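Local coordinates for protein alanine racemase (Oenococcus oeni PSU-1, PDB 3HUR) that belongs to the alanine racemase family, whose members join an N-terminal TIM-barrel domain to a C-terminal domain rich in beta strands, at residues A[52-56]-A[78-82]. Sequence-based numbering, arbitrary orientation.
Sequences AKAFQ and ADLTL
The Gln56 carboxamide has Thr81 OG1 over one face, near the C=O and 3.3 Å from Gln56 CD; Leu80 CB stands off the other side, beyond the OE1 end. Leu82 CG borders the edge beside OE1, and Asp79 O lies near the plane beyond NE2, 3.6 Å from it. Glutamine suits this place because its long arm, with CG anti to the backbone N (chi1 -167°) and extended beyond, carries an acceptor to the loop backbone. Two amides converge on OE1: Thr81 N, in a nearly straight bond whose 2.5 Å length is doubtfully short, and Leu82 N at 3.1 Å, tilted 18° from the carbonyl plane. Thr81 OG1 adds a weak bond. Lys53, its chain bent at chi4, brings NZ 3.0 Å from the carbonyl O of Ala78, just past the end of helix 69-77. Beneath these polar groups, the small Ala52 methyl lets the Leu80 methyls approach; Leu64 and Leu75 extend this apolar patch. Asp79, with positive phi, is the C-prime residue of the Schellman motif ending helix 69-77. Helix 48-57, which precedes strand 63-66, thus grips the loop entering the adjacent parallel strand 84-86, a helix-to-loop contact of the TIM-barrel fold.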
ATOM      1  N   ALA A  52     -33.328  -2.931   1.741  1.00 26.89           N
ATOM      2  CA  ALA A  52     -34.631  -2.470   1.298  1.00 28.32           C
ATOM      3  C   ALA A  52     -35.761  -3.468   1.562  1.00 29.40           C
ATOM      4  O   ALA A  52     -36.796  -3.077   2.081  1.00 31.36           O
ATOM      5  CB  ALA A  52     -34.601  -2.110  -0.121  1.00 27.77           C
ATOM      6  N   LYS A  53     -35.584  -4.734   1.214  1.00 30.12           N
ATOM      7  CA  LYS A  53     -36.584  -5.739   1.507  1.00 30.55           C
ATOM      8  C   LYS A  53     -36.854  -5.821   3.003  1.00 31.41           C
ATOM      9  O   LYS A  53     -37.992  -5.946   3.409  1.00 31.82           O
ATOM     10  CB  LYS A  53     -36.144  -7.123   1.054  1.00 30.40           C
ATOM     11  CG  LYS A  53     -36.199  -7.352  -0.416  1.00 32.38           C
ATOM     12  CD  LYS A  53     -35.661  -8.743  -0.710  1.00 36.58           C
ATOM     13  CE  LYS A  53     -35.786  -9.116  -2.180  1.00 40.90           C
ATOM     14  NZ  LYS A  53     -37.196  -9.508  -2.549  1.00 43.69           N
ATOM     15  N   ALA A  54     -35.815  -5.815   3.824  1.00 32.15           N
ATOM     16  CA  ALA A  54     -36.027  -5.813   5.265  1.00 33.27           C
ATOM     17  C   ALA A  54     -36.855  -4.575   5.698  1.00 33.94           C
ATOM     18  O   ALA A  54     -37.682  -4.669   6.590  1.00 34.38           O
ATOM     19  CB  ALA A  54     -34.722  -5.838   5.999  1.00 32.70           C
ATOM     20  N   PHE A  55     -36.640  -3.426   5.075  1.00 33.98           N
ATOM     21  CA  PHE A  55     -37.388  -2.264   5.506  1.00 34.55           C
ATOM     22  C   PHE A  55     -38.851  -2.310   5.038  1.00 36.29           C
ATOM     23  O   PHE A  55     -39.712  -1.761   5.734  1.00 37.03           O
ATOM     24  CB  PHE A  55     -36.754  -0.960   5.021  1.00 33.56           C
ATOM     25  CG  PHE A  55     -35.345  -0.738   5.483  1.00 28.06           C
ATOM     26  CD1 PHE A  55     -34.898  -1.229   6.664  1.00 25.47           C
ATOM     27  CD2 PHE A  55     -34.466  -0.017   4.702  1.00 25.35           C
ATOM     28  CE1 PHE A  55     -33.598  -0.995   7.063  1.00 26.51           C
ATOM     29  CE2 PHE A  55     -33.189   0.216   5.095  1.00 23.54           C
ATOM     30  CZ  PHE A  55     -32.745  -0.278   6.263  1.00 23.93           C
ATOM     31  N   GLN A  56     -39.115  -2.908   3.866  1.00 37.21           N
ATOM     32  CA  GLN A  56     -40.498  -3.013   3.311  1.00 38.18           C
ATOM     33  C   GLN A  56     -41.353  -3.969   4.145  1.00 38.90           C
ATOM     34  O   GLN A  56     -42.515  -3.719   4.403  1.00 39.23           O
ATOM     35  CB  GLN A  56     -40.495  -3.498   1.854  1.00 38.09           C
ATOM     36  CG  GLN A  56     -41.824  -3.331   1.146  1.00 36.85           C
ATOM     37  CD  GLN A  56     -41.768  -3.661  -0.351  1.00 36.48           C
ATOM     38  OE1 GLN A  56     -41.627  -2.776  -1.191  1.00 39.57           O
ATOM     39  NE2 GLN A  56     -41.875  -4.933  -0.684  1.00 34.61           N
ATOM     40  N   ALA A  78     -36.432  -6.436  -8.037  1.00 39.10           N
ATOM     41  CA  ALA A  78     -36.389  -7.315  -6.849  1.00 38.52           C
ATOM     42  C   ALA A  78     -37.675  -7.294  -6.054  1.00 39.03           C
ATOM     43  O   ALA A  78     -37.710  -7.816  -4.933  1.00 38.39           O
ATOM     44  CB  ALA A  78     -35.234  -6.967  -5.980  1.00 37.86           C
ATOM     45  N   ASP A  79     -38.715  -6.669  -6.631  1.00 40.53           N
ATOM     46  CA  ASP A  79     -40.099  -6.614  -6.091  1.00 41.30           C
ATOM     47  C   ASP A  79     -40.255  -5.683  -4.914  1.00 41.15           C
ATOM     48  O   ASP A  79     -41.158  -5.836  -4.095  1.00 41.66           O
ATOM     49  CB  ASP A  79     -40.655  -8.007  -5.741  1.00 41.72           C
ATOM     50  CG  ASP A  79     -40.824  -8.904  -6.970  1.00 44.95           C
ATOM     51  OD1 ASP A  79     -41.196  -8.408  -8.076  1.00 46.32           O
ATOM     52  OD2 ASP A  79     -40.584 -10.126  -6.825  1.00 49.92           O
ATOM     53  N   LEU A  80     -39.394  -4.685  -4.827  1.00 41.20           N
ATOM     54  CA  LEU A  80     -39.642  -3.597  -3.894  1.00 40.86           C
ATOM     55  C   LEU A  80     -40.720  -2.690  -4.459  1.00 41.01           C
ATOM     56  O   LEU A  80     -40.657  -2.311  -5.646  1.00 41.02           O
ATOM     57  CB  LEU A  80     -38.343  -2.848  -3.625  1.00 40.91           C
ATOM     58  CG  LEU A  80     -37.591  -3.754  -2.659  1.00 40.42           C
ATOM     59  CD1 LEU A  80     -36.249  -4.187  -3.226  1.00 40.77           C
ATOM     60  CD2 LEU A  80     -37.544  -3.125  -1.275  1.00 37.06           C
ATOM     61  N   THR A  81     -41.709  -2.365  -3.625  1.00 40.11           N
ATOM     62  CA  THR A  81     -42.876  -1.616  -4.085  1.00 39.84           C
ATOM     63  C   THR A  81     -42.977  -0.236  -3.481  1.00 39.31           C
ATOM     64  O   THR A  81     -43.746   0.591  -3.981  1.00 39.88           O
ATOM     65  CB  THR A  81     -44.186  -2.366  -3.779  1.00 39.83           C
ATOM     66  OG1 THR A  81     -44.213  -2.739  -2.396  1.00 40.96           O
ATOM     67  CG2 THR A  81     -44.294  -3.621  -4.648  1.00 39.28           C
ATOM     68  N   LEU A  82     -42.221   0.023  -2.417  1.00 38.22           N
ATOM     69  CA  LEU A  82     -42.186   1.348  -1.828  1.00 36.63           C
ATOM     70  C   LEU A  82     -41.786   2.346  -2.864  1.00 36.26           C
ATOM     71  O   LEU A  82     -41.160   2.007  -3.877  1.00 36.60           O
ATOM     72  CB  LEU A  82     -41.196   1.436  -0.697  1.00 36.60           C
ATOM     73  CG  LEU A  82     -41.505   0.564   0.508  1.00 35.69           C
ATOM     74  CD1 LEU A  82     -40.377   0.657   1.490  1.00 32.48           C
ATOM     75  CD2 LEU A  82     -42.796   0.969   1.142  1.00 35.34           C
TER